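Long-range contacts in putative exported protein (Bordetella pertussis Tohama I, PDB 2PFZ), which binds pyroglutamic acid as an extracytoplasmic solute receptor and probably hands it to a tripartite ATP-independent periplasmic (TRAP) transporter for uptake: residues K24-L29 with K229-Q234; G31-I36 with A219-T224; L65-A70 with A143-T148; V117-Q122 with W204-A209; I195-D200 with G258-A263. One frame throughout, in Å; residues are numbered along the deposited sequence.

Contact 1 (K24-L29 with K229-Q234); sequences KDVDSL and KKAGAQ
D25 turns its CB toward A231 of the opposing helix, the two CB atoms lying 4.0 Å apart. The segments 24-29, near the end of helix 14-30, and 229-234, in the long helix 222-256, run roughly antiparallel: their axes come within 8.8 Å, with 144° between the chain directions. The first torsion of D25 (chi1 -70°) sets CG beside the backbone N, anti to the carbonyl carbon. Its OD2 forms a salt bridge with R238, one turn beyond Q234 on helix 222-256. A water that donates to A231 O, 2.8 Å from the water oxygen, also lies next to D25 OD2, but at 2.5 Å that second distance is unusually short, and the bridge it suggests between the helices is somewhat uncertain. V26, a residue further along, presses CG2 against A231 CB at 3.5 Å, tighter than usual for two methyl groups. A bare methyl suits A231, because it leaves room for V26 and L29 to approach the backbone of helix 222-256. One turn after D25, L29 reaches across with CD1, which rests 3.8 Å from A231 N and 4.0 Å from A231 CB, while its approach to K230 CB, at 4.2 Å from the same CD1, is looser. L29 also touches A227, and V26 touches L228, so the apolar strip continues toward the start of helix 222-256. The chemistry is thus divided: a small apolar seam centred on A231 brings the helices together, and beside it a carboxylate is paired with R238, which would tend to favour the charged form of D25.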
# COMPACT_ATOMS: atom_id res chain seq x y z
N LYS A 24 -8.73 19.51 1.88
CA LYS A 24 -9.27 20.71 1.22
C LYS A 24 -10.68 20.50 0.65
O LYS A 24 -11.52 21.38 0.77
CB LYS A 24 -8.33 21.19 0.10
CG LYS A 24 -6.95 21.64 0.56
CD LYS A 24 -6.12 22.15 -0.59
CE LYS A 24 -4.70 22.49 -0.11
NZ LYS A 24 -3.79 22.89 -1.22
N ASP A 25 -10.94 19.34 0.04
CA ASP A 25 -12.27 19.01 -0.47
C ASP A 25 -13.30 18.86 0.66
O ASP A 25 -14.44 19.28 0.51
CB ASP A 25 -12.25 17.73 -1.32
CG ASP A 25 -11.54 17.91 -2.66
OD1 ASP A 25 -11.13 19.05 -3.01
OD2 ASP A 25 -11.38 16.89 -3.38
N VAL A 26 -12.90 18.25 1.78
CA VAL A 26 -13.83 18.08 2.91
C VAL A 26 -14.21 19.44 3.50
O VAL A 26 -15.38 19.66 3.84
CB VAL A 26 -13.26 17.18 4.03
CG1 VAL A 26 -14.27 17.07 5.19
CG2 VAL A 26 -12.93 15.80 3.51
N ASP A 27 -13.23 20.32 3.64
CA ASP A 27 -13.45 21.70 4.07
C ASP A 27 -14.44 22.38 3.11
O ASP A 27 -15.51 22.84 3.53
CB ASP A 27 -12.10 22.42 4.13
CG ASP A 27 -12.16 23.75 4.87
OD1 ASP A 27 -13.07 23.99 5.66
OD2 ASP A 27 -11.25 24.57 4.64
N SER A 28 -14.10 22.41 1.82
CA SER A 28 -14.93 23.10 0.83
C SER A 28 -16.35 22.55 0.73
O SER A 28 -17.32 23.32 0.77
CB SER A 28 -14.25 23.10 -0.54
OG SER A 28 -15.09 23.73 -1.50
N LEU A 29 -16.48 21.23 0.62
CA LEU A 29 -17.80 20.60 0.50
C LEU A 29 -18.66 20.70 1.77
O LEU A 29 -19.88 20.78 1.68
CB LEU A 29 -17.70 19.13 0.06
CG LEU A 29 -17.21 18.86 -1.38
CD1 LEU A 29 -16.72 17.40 -1.53
CD2 LEU A 29 -18.30 19.16 -2.40
N LYS A 229 -18.20 11.71 2.52
CA LYS A 229 -18.27 10.62 1.56
C LYS A 229 -17.95 11.11 0.14
O LYS A 229 -17.22 10.45 -0.60
CB LYS A 229 -19.62 9.90 1.62
CG LYS A 229 -19.77 8.96 2.82
CD LYS A 229 -21.07 8.19 2.73
CE LYS A 229 -21.04 6.96 3.65
NZ LYS A 229 -22.12 5.95 3.33
N LYS A 230 -18.48 12.26 -0.25
CA LYS A 230 -18.19 12.78 -1.60
C LYS A 230 -16.72 13.14 -1.76
O LYS A 230 -16.11 12.87 -2.82
CB LYS A 230 -19.09 13.96 -1.97
CG LYS A 230 -20.56 13.58 -1.93
CD LYS A 230 -21.49 14.81 -1.98
CE LYS A 230 -22.16 14.93 -3.33
NZ LYS A 230 -23.38 15.80 -3.24
N ALA A 231 -16.15 13.75 -0.72
CA ALA A 231 -14.73 14.08 -0.76
C ALA A 231 -13.93 12.77 -0.88
O ALA A 231 -12.93 12.72 -1.61
CB ALA A 231 -14.33 14.84 0.48
N GLY A 232 -14.39 11.74 -0.18
CA GLY A 232 -13.78 10.40 -0.23
C GLY A 232 -13.78 9.80 -1.63
O GLY A 232 -12.74 9.31 -2.09
N ALA A 233 -14.94 9.83 -2.30
CA ALA A 233 -15.05 9.36 -3.69
C ALA A 233 -14.14 10.11 -4.66
O ALA A 233 -13.46 9.48 -5.50
CB ALA A 233 -16.52 9.40 -4.19
N GLN A 234 -14.11 11.44 -4.56
CA GLN A 234 -13.19 12.27 -5.35
C GLN A 234 -11.74 11.86 -5.08
O GLN A 234 -10.95 11.76 -6.01
CB GLN A 234 -13.40 13.77 -5.07
CG GLN A 234 -14.79 14.25 -5.50
CD GLN A 234 -15.12 15.71 -5.15
OE1 GLN A 234 -14.29 16.49 -4.63
NE2 GLN A 234 -16.35 16.09 -5.44
O HOH W 1 -11.01 14.67 -2.24

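Contact 2 (G31-I36 with A219-T224); sequences GGKLKI and ALDPAT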
# COMPACT_ATOMS: atom_id res chain seq x y z
N GLY A 31 -18.56 23.08 3.85
CA GLY A 31 -18.66 24.50 4.17
C GLY A 31 -17.86 24.87 5.39
O GLY A 31 -18.22 25.80 6.11
N GLY A 32 -16.77 24.14 5.64
CA GLY A 32 -15.91 24.43 6.79
C GLY A 32 -16.33 23.78 8.09
O GLY A 32 -15.69 23.98 9.12
N LYS A 33 -17.39 22.99 8.06
CA LYS A 33 -17.87 22.33 9.27
C LYS A 33 -17.01 21.11 9.67
O LYS A 33 -17.09 20.63 10.79
CB LYS A 33 -19.35 21.97 9.13
CG LYS A 33 -20.08 21.74 10.46
CD LYS A 33 -20.22 23.02 11.33
CE LYS A 33 -20.76 22.70 12.75
NZ LYS A 33 -19.73 22.56 13.84
N LEU A 34 -16.20 20.61 8.74
CA LEU A 34 -15.25 19.55 9.09
C LEU A 34 -13.84 19.91 8.64
O LEU A 34 -13.57 19.98 7.44
CB LEU A 34 -15.70 18.20 8.52
CG LEU A 34 -14.84 16.97 8.83
CD1 LEU A 34 -14.57 16.84 10.33
CD2 LEU A 34 -15.48 15.69 8.26
N LYS A 35 -12.96 20.11 9.62
CA LYS A 35 -11.57 20.45 9.32
C LYS A 35 -10.67 19.32 9.73
O LYS A 35 -10.65 18.94 10.89
CB LYS A 35 -11.14 21.75 10.00
CG LYS A 35 -12.01 22.95 9.58
CD LYS A 35 -11.17 24.18 9.33
CE LYS A 35 -12.03 25.44 9.23
NZ LYS A 35 -12.77 25.53 7.95
N ILE A 36 -9.93 18.78 8.77
CA ILE A 36 -9.06 17.64 9.06
C ILE A 36 -7.60 18.07 9.02
O ILE A 36 -7.14 18.68 8.04
CB ILE A 36 -9.32 16.44 8.12
CG1 ILE A 36 -10.76 15.96 8.23
CG2 ILE A 36 -8.34 15.27 8.42
CD1 ILE A 36 -11.21 15.06 7.07
N ALA A 219 -21.44 11.26 14.74
CA ALA A 219 -21.59 12.52 15.47
C ALA A 219 -21.77 13.72 14.54
O ALA A 219 -22.24 14.77 14.98
CB ALA A 219 -20.40 12.74 16.39
N LEU A 220 -21.43 13.56 13.27
CA LEU A 220 -21.53 14.65 12.30
C LEU A 220 -22.96 14.77 11.81
O LEU A 220 -23.70 13.79 11.77
CB LEU A 220 -20.65 14.39 11.07
CG LEU A 220 -19.17 13.99 11.18
CD1 LEU A 220 -18.73 13.44 9.82
CD2 LEU A 220 -18.27 15.13 11.62
N ASP A 221 -23.33 15.97 11.37
CA ASP A 221 -24.64 16.17 10.77
C ASP A 221 -24.65 15.55 9.37
O ASP A 221 -23.57 15.39 8.76
CB ASP A 221 -25.01 17.66 10.73
CG ASP A 221 -24.08 18.48 9.88
OD1 ASP A 221 -23.23 19.18 10.45
OD2 ASP A 221 -24.19 18.43 8.64
N PRO A 222 -25.84 15.13 8.90
CA PRO A 222 -26.03 14.49 7.59
C PRO A 222 -25.33 15.14 6.40
O PRO A 222 -24.76 14.41 5.59
CB PRO A 222 -27.55 14.48 7.42
CG PRO A 222 -28.03 14.30 8.83
CD PRO A 222 -27.12 15.19 9.65
N ALA A 223 -25.37 16.46 6.29
CA ALA A 223 -24.74 17.15 5.17
C ALA A 223 -23.21 17.00 5.21
O ALA A 223 -22.57 16.80 4.18
CB ALA A 223 -25.11 18.62 5.14
N THR A 224 -22.67 17.10 6.42
CA THR A 224 -21.23 16.95 6.66
C THR A 224 -20.79 15.51 6.39
O THR A 224 -19.74 15.29 5.81
CB THR A 224 -20.87 17.42 8.08
OG1 THR A 224 -21.31 18.78 8.24
CG2 THR A 224 -19.35 17.36 8.31
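K33 and L34, in the turn that leads from helix 14-30 into strand 35-39, lie against the N-cap of helix 222-256. D221 is the capping residue: its OD2 accepts from T224 N at 3.0 Å, the donor standing above the carboxylate plane, 43° out of it. That bond satisfies an N-H of the first helical turn, which has no carbonyl of its own helix to use, and a short acid suits the position. T224 also turns its side chain toward the other segment. Its two branches divide the work: OG1 meets K33 CB at 3.8 Å, and CG2 meets L34 CB at 3.8 Å. The branched, half-polar threonine can therefore face a lysine stem and a leucine together. K33 crosses T224 at about a right angle, and its NZ remains 5.9 Å from D221 OD1, too far for a salt bridge, though the opposite charges may attract weakly. Deeper in, L34 CD2 touches L220 CD1 at 4.2 Å. G31, with positive phi, ends helix 14-30 in a Schellman motif, and G32 also has positive phi; glycine suits both. L34 and L220 both pack on W3 of strand 2-6, which pairs in parallel with strand 35-39, and L34 further touches V26 of helix 14-30.

Contact 3 (L65-A70 with A143-T148); sequences LLTNFA and AYSPVT. With PCA (pyroglutamic acid), chain B.
The carbonyl Y144 O is gripped by the side-chain amide of N68, whose ND2 donates over 2.9 Å. The donor lies in the carbonyl plane on a lone pair, although the bond is bent, with 135° at the hydrogen. The N68 CB leads away from the other segment, and the amide then doubles back to make this bond, a task suited to asparagine's short donor. Beside it, T67 O meets P146 CD at 3.5 Å, and T67 CB rests on V147 CG1 at 3.7 Å. P146 and V147 begin helix 146-155, where S145 is the N-cap: its OG accepts from T148 N at 3.0 Å and, more weakly, from V147 N. L65 crosses the Y144 side chain at about a right angle, its CD2 3.6 Å from Y144 CD2. Bound pyroglutamic acid covers one face of the Y144 ring, with its CB 3.8 Å above the plane and over the centre, while T148 OG1 lies across the opposite face near the rim. At the far end, Y144 OH is hydrogen-bonded to W204 NE1. The aromatic wall of the pocket is therefore fixed through both its backbone and its hydroxyl, and it offers an apolar face to the ligand's ring carbons while R142, S181, S182 and T185 supply hydrogen bonds.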
# COMPACT_ATOMS: atom_id res chain seq x y z
N LEU A 65 -1.82 0.96 5.36
CA LEU A 65 -1.44 0.08 4.26
C LEU A 65 -2.11 -1.23 4.59
O LEU A 65 -1.81 -1.83 5.64
CB LEU A 65 0.07 -0.15 4.25
CG LEU A 65 0.59 -1.16 3.23
CD1 LEU A 65 0.51 -0.56 1.86
CD2 LEU A 65 2.03 -1.59 3.62
N LEU A 66 -3.02 -1.70 3.74
CA LEU A 66 -3.83 -2.87 4.09
C LEU A 66 -2.97 -4.06 4.50
O LEU A 66 -3.25 -4.72 5.50
CB LEU A 66 -4.75 -3.28 2.94
CG LEU A 66 -5.83 -2.27 2.53
CD1 LEU A 66 -6.51 -2.65 1.24
CD2 LEU A 66 -6.83 -2.11 3.67
N THR A 67 -1.94 -4.34 3.70
CA THR A 67 -1.10 -5.51 3.94
C THR A 67 -0.31 -5.51 5.26
O THR A 67 0.19 -6.54 5.67
CB THR A 67 -0.15 -5.84 2.73
OG1 THR A 67 0.52 -4.65 2.28
CG2 THR A 67 -0.94 -6.46 1.58
N ASN A 68 -0.20 -4.35 5.93
CA ASN A 68 0.40 -4.34 7.27
C ASN A 68 -0.41 -5.18 8.25
O ASN A 68 0.11 -5.57 9.31
CB ASN A 68 0.52 -2.92 7.83
CG ASN A 68 1.84 -2.26 7.51
OD1 ASN A 68 1.94 -1.02 7.47
ND2 ASN A 68 2.88 -3.08 7.31
N PHE A 69 -1.66 -5.46 7.88
CA PHE A 69 -2.59 -6.12 8.79
C PHE A 69 -2.93 -7.56 8.39
O PHE A 69 -3.84 -8.18 8.93
CB PHE A 69 -3.79 -5.17 9.06
CG PHE A 69 -3.33 -3.85 9.59
CD1 PHE A 69 -2.99 -3.72 10.93
CD2 PHE A 69 -3.08 -2.79 8.73
CE1 PHE A 69 -2.46 -2.54 11.42
CE2 PHE A 69 -2.57 -1.59 9.21
CZ PHE A 69 -2.25 -1.46 10.55
N ALA A 70 -2.08 -8.12 7.52
CA ALA A 70 -2.25 -9.47 6.99
C ALA A 70 -2.30 -10.55 8.07
O ALA A 70 -3.00 -11.57 7.90
CB ALA A 70 -1.18 -9.79 5.93
N ALA A 143 11.70 -5.48 4.43
CA ALA A 143 10.27 -5.73 4.32
C ALA A 143 9.56 -4.47 4.77
O ALA A 143 10.10 -3.69 5.55
CB ALA A 143 9.84 -6.91 5.18
N TYR A 144 8.35 -4.26 4.26
CA TYR A 144 7.48 -3.19 4.75
C TYR A 144 6.16 -3.78 5.27
O TYR A 144 5.26 -3.04 5.69
CB TYR A 144 7.26 -2.14 3.64
CG TYR A 144 6.51 -2.60 2.39
CD1 TYR A 144 7.17 -2.67 1.16
CD2 TYR A 144 5.16 -2.96 2.45
CE1 TYR A 144 6.49 -3.09 0.01
CE2 TYR A 144 4.46 -3.37 1.30
CZ TYR A 144 5.14 -3.43 0.08
OH TYR A 144 4.49 -3.81 -1.07
N SER A 145 6.04 -5.10 5.29
CA SER A 145 4.81 -5.74 5.73
C SER A 145 5.10 -7.20 6.06
O SER A 145 6.12 -7.73 5.60
CB SER A 145 3.80 -5.69 4.59
OG SER A 145 4.17 -6.59 3.55
N PRO A 146 4.19 -7.87 6.80
CA PRO A 146 4.31 -9.34 7.00
C PRO A 146 4.39 -10.10 5.68
O PRO A 146 5.07 -11.14 5.59
CB PRO A 146 3.01 -9.70 7.70
CG PRO A 146 2.67 -8.44 8.48
CD PRO A 146 3.02 -7.33 7.52
N VAL A 147 3.69 -9.61 4.66
CA VAL A 147 3.53 -10.39 3.43
C VAL A 147 4.83 -10.31 2.63
O VAL A 147 5.29 -11.25 1.99
CB VAL A 147 2.27 -9.92 2.64
CG1 VAL A 147 2.42 -8.51 2.25
CG2 VAL A 147 2.00 -10.81 1.37
N THR A 148 5.46 -9.16 2.73
CA THR A 148 6.65 -8.86 2.00
C THR A 148 7.85 -9.53 2.73
O THR A 148 8.84 -9.94 2.11
CB THR A 148 6.58 -7.34 1.86
OG1 THR A 148 6.64 -6.90 0.49
CG2 THR A 148 7.30 -6.59 2.86
N PCA B . 5.86 1.94 -0.80
CA PCA B . 5.49 1.64 0.59
CB PCA B . 4.48 0.49 0.65
CG PCA B . 4.26 0.05 -0.79
CD PCA B . 5.09 1.01 -1.59
OE PCA B . 5.08 1.04 -2.83
C PCA B . 6.75 1.17 1.29
O PCA B . 6.84 1.15 2.52
OXT PCA B . 7.71 0.81 0.59

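Contact 4 (V117-Q122 with W204-A209); sequences VAWPPQ and WLPKNA. With PCA (pyroglutamic acid), chain B.
W119 and P206 meet CB to CD at 3.8 Å, and both line the pocket of pyroglutamic acid together with Q122. The indole of W119 has the ligand over one face, the ligand's CD standing 3.3 Å above the indole plane, toward the rim; a broad aromatic face suits a small flat lactam. P206 adds its CG, 3.8 Å from the ligand's CG. What positions the indole comes next. Its NE1 donates to N208 OD1 at 2.8 Å, the acceptor lying in the ring plane, whereas the donor stands 52° above the plane of the asparagine carbonyl. W119 N donates to P206 O, also over 2.8 Å, and this oxygen sits at the indole edge, in plane. W119 O is buried with no partner. Q122 is set by W204: Q122 N bonds W204 O at 2.9 Å, nearly along the C=O axis, and Q122 CG makes a CH-pi contact 3.5 Å from the centroid of the five-membered ring of W204. Farther out, L205 lies side by side with P121. V117 and N208 form an antiparallel hydrogen-bonded pair, followed by the non-hydrogen-bonded pair A118 and K207. These bonds join strand 207-213 to 111-118, in what is probably the hinge of the two-lobed receptor; strand 61-65 flanks 207-213 on its other edge. W240 of helix 222-256 packs on V117 and A118, Y88 of helix 88-107 on L205, and H15 of helix 14-30 on N208.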
# COMPACT_ATOMS: atom_id res chain seq x y z
N VAL A 117 -6.57 3.47 -2.29
CA VAL A 117 -5.83 3.67 -3.52
C VAL A 117 -4.57 2.83 -3.63
O VAL A 117 -3.89 2.60 -2.66
CB VAL A 117 -5.64 5.17 -4.00
CG1 VAL A 117 -6.38 6.25 -3.14
CG2 VAL A 117 -4.22 5.53 -4.39
N ALA A 118 -4.31 2.36 -4.84
CA ALA A 118 -3.17 1.49 -5.08
C ALA A 118 -1.88 2.28 -5.19
O ALA A 118 -1.84 3.30 -5.86
CB ALA A 118 -3.37 0.68 -6.37
N TRP A 119 -0.84 1.79 -4.52
CA TRP A 119 0.54 2.18 -4.79
C TRP A 119 0.88 1.66 -6.20
O TRP A 119 0.21 0.76 -6.71
CB TRP A 119 1.48 1.49 -3.79
CG TRP A 119 1.52 2.07 -2.40
CD1 TRP A 119 0.73 1.74 -1.34
CD2 TRP A 119 2.45 3.04 -1.93
NE1 TRP A 119 1.10 2.44 -0.22
CE2 TRP A 119 2.15 3.27 -0.56
CE3 TRP A 119 3.48 3.76 -2.52
CZ2 TRP A 119 2.87 4.17 0.22
CZ3 TRP A 119 4.20 4.66 -1.75
CH2 TRP A 119 3.90 4.84 -0.39
N PRO A 120 1.93 2.22 -6.83
CA PRO A 120 2.37 1.70 -8.14
C PRO A 120 2.89 0.25 -8.12
O PRO A 120 3.16 -0.32 -7.04
CB PRO A 120 3.44 2.70 -8.56
CG PRO A 120 3.08 3.99 -7.72
CD PRO A 120 2.70 3.41 -6.43
N PRO A 121 2.99 -0.38 -9.30
CA PRO A 121 3.39 -1.79 -9.36
C PRO A 121 4.76 -2.05 -8.75
O PRO A 121 5.69 -1.26 -8.94
CB PRO A 121 3.39 -2.08 -10.86
CG PRO A 121 2.37 -1.11 -11.41
CD PRO A 121 2.68 0.14 -10.65
N GLN A 122 4.84 -3.11 -7.98
CA GLN A 122 6.01 -3.33 -7.12
C GLN A 122 7.14 -4.03 -7.82
O GLN A 122 6.94 -5.11 -8.38
CB GLN A 122 5.62 -4.13 -5.90
CG GLN A 122 4.44 -3.48 -5.14
CD GLN A 122 4.81 -2.31 -4.25
OE1 GLN A 122 4.44 -1.16 -4.51
NE2 GLN A 122 5.49 -2.60 -3.18
N TRP A 204 2.80 -6.81 -7.72
CA TRP A 204 1.50 -6.57 -7.09
C TRP A 204 1.34 -5.07 -6.97
O TRP A 204 2.29 -4.32 -7.24
CB TRP A 204 1.38 -7.28 -5.71
CG TRP A 204 2.24 -6.77 -4.61
CD1 TRP A 204 1.89 -5.83 -3.65
CD2 TRP A 204 3.57 -7.18 -4.30
NE1 TRP A 204 2.96 -5.60 -2.80
CE2 TRP A 204 4.00 -6.43 -3.17
CE3 TRP A 204 4.46 -8.10 -4.89
CZ2 TRP A 204 5.27 -6.58 -2.60
CZ3 TRP A 204 5.74 -8.26 -4.32
CH2 TRP A 204 6.14 -7.49 -3.19
N LEU A 205 0.15 -4.63 -6.56
CA LEU A 205 -0.11 -3.22 -6.33
C LEU A 205 -0.81 -3.12 -4.96
O LEU A 205 -2.03 -3.25 -4.87
CB LEU A 205 -0.95 -2.56 -7.44
CG LEU A 205 -0.36 -2.26 -8.83
CD1 LEU A 205 -0.28 -3.56 -9.64
CD2 LEU A 205 -1.18 -1.23 -9.61
N PRO A 206 -0.03 -2.83 -3.92
CA PRO A 206 -0.65 -2.86 -2.60
C PRO A 206 -1.41 -1.56 -2.40
O PRO A 206 -0.99 -0.51 -2.88
CB PRO A 206 0.56 -2.92 -1.66
CG PRO A 206 1.65 -2.19 -2.39
CD PRO A 206 1.35 -2.34 -3.88
N LYS A 207 -2.53 -1.61 -1.67
CA LYS A 207 -3.32 -0.38 -1.47
C LYS A 207 -3.16 0.19 -0.07
O LYS A 207 -2.97 -0.55 0.89
CB LYS A 207 -4.81 -0.65 -1.72
CG LYS A 207 -5.14 -1.17 -3.15
CD LYS A 207 -6.67 -1.24 -3.44
CE LYS A 207 -7.36 -2.20 -2.49
NZ LYS A 207 -6.73 -3.56 -2.52
N ASN A 208 -3.23 1.51 0.02
CA ASN A 208 -3.58 2.19 1.28
C ASN A 208 -5.08 2.32 1.38
O ASN A 208 -5.79 2.23 0.37
CB ASN A 208 -2.90 3.56 1.35
CG ASN A 208 -1.41 3.45 1.57
OD1 ASN A 208 -0.88 2.35 1.76
ND2 ASN A 208 -0.71 4.57 1.54
N ALA A 209 -5.58 2.54 2.60
CA ALA A 209 -7.00 2.74 2.81
C ALA A 209 -7.14 3.83 3.85
O ALA A 209 -6.41 3.86 4.85
CB ALA A 209 -7.67 1.46 3.33
N PCA B . 5.86 1.94 -0.80
CA PCA B . 5.49 1.64 0.59
CB PCA B . 4.48 0.49 0.65
CG PCA B . 4.26 0.05 -0.79
CD PCA B . 5.09 1.01 -1.59
OE PCA B . 5.08 1.04 -2.83
C PCA B . 6.75 1.17 1.29
O PCA B . 6.84 1.15 2.52
OXT PCA B . 7.71 0.81 0.59

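Contact 5 (I195-D200 with G258-A263); sequences IKKFYD and GMAIIA
I262 lays its CD1 over one face of the Y199 ring, 4.0 Å from the centroid and displaced toward the rim, in a CH-pi contact. The two side chains lie side by side and point the same way. In both, the gamma carbon (CG of Y199, CG1 of I262) is anti to the carbonyl carbon, consistent with that shared course, and chi2 of I262 (157°) then places CD1, which lies over the ring. K197 shares this face of the sheet, its aliphatic CB 3.9 Å from I262 CD1, so that the lysine stem extends the apolar patch. On the other face, F198 CB meets M259 SD at 3.8 Å and I261 CD1 at 4.1 Å, and I261 CG2 comes to the edge of the F198 ring. The long, flexible methionine also places its CE 3.4 Å from I195 O. Between the two faces runs a regular parallel ladder of four nearly straight bonds: A260 N to K196 O, F198 N to A260 O, I262 N to F198 O and D200 N to I262 O, each 2.8 Å between N and O. Weaker CA-H...O contacts accompany them, such as Y199 CA to I262 O at 3.2 Å. At the polar fringe, Y199 OH is bonded to I130 N and R128 O, and D200 OD2 forms a salt bridge with K251. G258, with positive phi, closes helix 222-256 in a Schellman motif just before strand 260-262. That strand lies at one edge of the mixed sheet; strand 197-199 separates it from antiparallel strand 123-126, whose F125 meets the ring of F198, while I261 packs back on L254 and A255 of helix 222-256.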
# COMPACT_ATOMS: atom_id res chain seq x y z
N ILE A 195 21.28 2.03 -3.93
CA ILE A 195 20.85 0.84 -4.65
C ILE A 195 20.66 1.21 -6.12
O ILE A 195 19.98 2.18 -6.43
CB ILE A 195 19.57 0.23 -4.01
CG1 ILE A 195 19.80 -0.09 -2.53
CG2 ILE A 195 19.14 -1.01 -4.74
CD1 ILE A 195 18.56 -0.52 -1.75
N LYS A 196 21.25 0.43 -7.02
CA LYS A 196 21.43 0.86 -8.41
C LYS A 196 20.50 0.28 -9.48
O LYS A 196 20.57 0.71 -10.63
CB LYS A 196 22.88 0.60 -8.85
CG LYS A 196 23.70 1.85 -8.99
CD LYS A 196 23.94 2.50 -7.64
CE LYS A 196 24.00 3.99 -7.80
NZ LYS A 196 24.52 4.60 -6.56
N LYS A 197 19.70 -0.73 -9.12
CA LYS A 197 18.82 -1.40 -10.09
C LYS A 197 17.40 -1.40 -9.55
O LYS A 197 17.21 -1.45 -8.33
CB LYS A 197 19.26 -2.85 -10.37
CG LYS A 197 20.68 -3.04 -10.94
CD LYS A 197 21.08 -4.51 -10.96
CE LYS A 197 22.60 -4.74 -11.18
NZ LYS A 197 23.23 -3.71 -12.05
N PHE A 198 16.42 -1.33 -10.45
CA PHE A 198 15.02 -1.61 -10.12
C PHE A 198 14.49 -2.52 -11.22
O PHE A 198 14.40 -2.11 -12.38
CB PHE A 198 14.22 -0.30 -10.07
CG PHE A 198 12.75 -0.48 -9.82
CD1 PHE A 198 12.27 -0.73 -8.54
CD2 PHE A 198 11.83 -0.31 -10.86
CE1 PHE A 198 10.89 -0.89 -8.29
CE2 PHE A 198 10.46 -0.45 -10.63
CZ PHE A 198 9.98 -0.72 -9.35
N TYR A 199 14.20 -3.76 -10.86
CA TYR A 199 13.53 -4.72 -11.72
C TYR A 199 12.04 -4.44 -11.64
O TYR A 199 11.42 -4.61 -10.58
CB TYR A 199 13.83 -6.14 -11.24
CG TYR A 199 15.29 -6.48 -11.44
CD1 TYR A 199 15.72 -7.05 -12.63
CD2 TYR A 199 16.24 -6.21 -10.46
CE1 TYR A 199 17.08 -7.34 -12.83
CE2 TYR A 199 17.58 -6.51 -10.64
CZ TYR A 199 17.99 -7.07 -11.83
OH TYR A 199 19.31 -7.36 -12.04
N ASP A 200 11.49 -4.00 -12.76
CA ASP A 200 10.09 -3.58 -12.88
C ASP A 200 9.17 -4.80 -12.98
O ASP A 200 8.48 -5.01 -13.99
CB ASP A 200 9.98 -2.69 -14.12
CG ASP A 200 8.68 -1.87 -14.19
OD1 ASP A 200 8.00 -1.68 -13.16
OD2 ASP A 200 8.39 -1.37 -15.30
N GLY A 258 20.56 7.70 -12.18
CA GLY A 258 21.56 6.64 -12.30
C GLY A 258 21.13 5.23 -11.93
O GLY A 258 21.99 4.35 -11.81
N MET A 259 19.84 5.01 -11.74
CA MET A 259 19.32 3.65 -11.49
C MET A 259 19.02 2.96 -12.83
O MET A 259 18.57 3.59 -13.78
CB MET A 259 18.04 3.73 -10.63
CG MET A 259 17.62 2.43 -9.95
SD MET A 259 16.21 2.69 -8.85
CE MET A 259 17.01 3.45 -7.47
N ALA A 260 19.31 1.66 -12.91
CA ALA A 260 18.93 0.88 -14.09
C ALA A 260 17.49 0.45 -13.86
O ALA A 260 17.20 -0.22 -12.88
CB ALA A 260 19.82 -0.33 -14.24
N ILE A 261 16.60 0.85 -14.76
CA ILE A 261 15.24 0.32 -14.76
C ILE A 261 15.15 -0.88 -15.71
O ILE A 261 15.32 -0.73 -16.93
CB ILE A 261 14.21 1.40 -15.16
CG1 ILE A 261 14.52 2.75 -14.45
CG2 ILE A 261 12.77 0.91 -14.87
CD1 ILE A 261 14.53 2.71 -12.90
N ILE A 262 14.88 -2.07 -15.17
CA ILE A 262 15.04 -3.30 -15.91
C ILE A 262 13.74 -4.12 -15.97
O ILE A 262 13.20 -4.48 -14.93
CB ILE A 262 16.17 -4.21 -15.29
CG1 ILE A 262 17.46 -3.42 -15.04
CG2 ILE A 262 16.43 -5.43 -16.19
CD1 ILE A 262 18.39 -4.00 -13.98
N ALA A 263 13.23 -4.38 -17.18
CA ALA A 263 12.13 -5.34 -17.31
C ALA A 263 12.61 -6.73 -16.89
O ALA A 263 13.72 -7.14 -17.25
CB ALA A 263 11.56 -5.37 -18.72

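From the N terminus, helix 14-30 and the turn into strand 35-39 are joined by contacts 1 and 2 to helix 222-256 and the residues leading into it, contact 2 lying within the span of contact 1 and touching it. Inside both spans lie contacts 3 and 4, which cross each other and meet at pyroglutamic acid, tying the turn after strand 61-65, helix 146-155 and strands 111-118 and 207-213 around the ligand. Contact 5 opens after contact 3 has closed and crosses contacts 1, 2 and 4. It fastens the chain beyond helix 222-256 to the mixed sheet, so this helix spans from contact 2, at one end, to contact 5, about 46 Å away between centres.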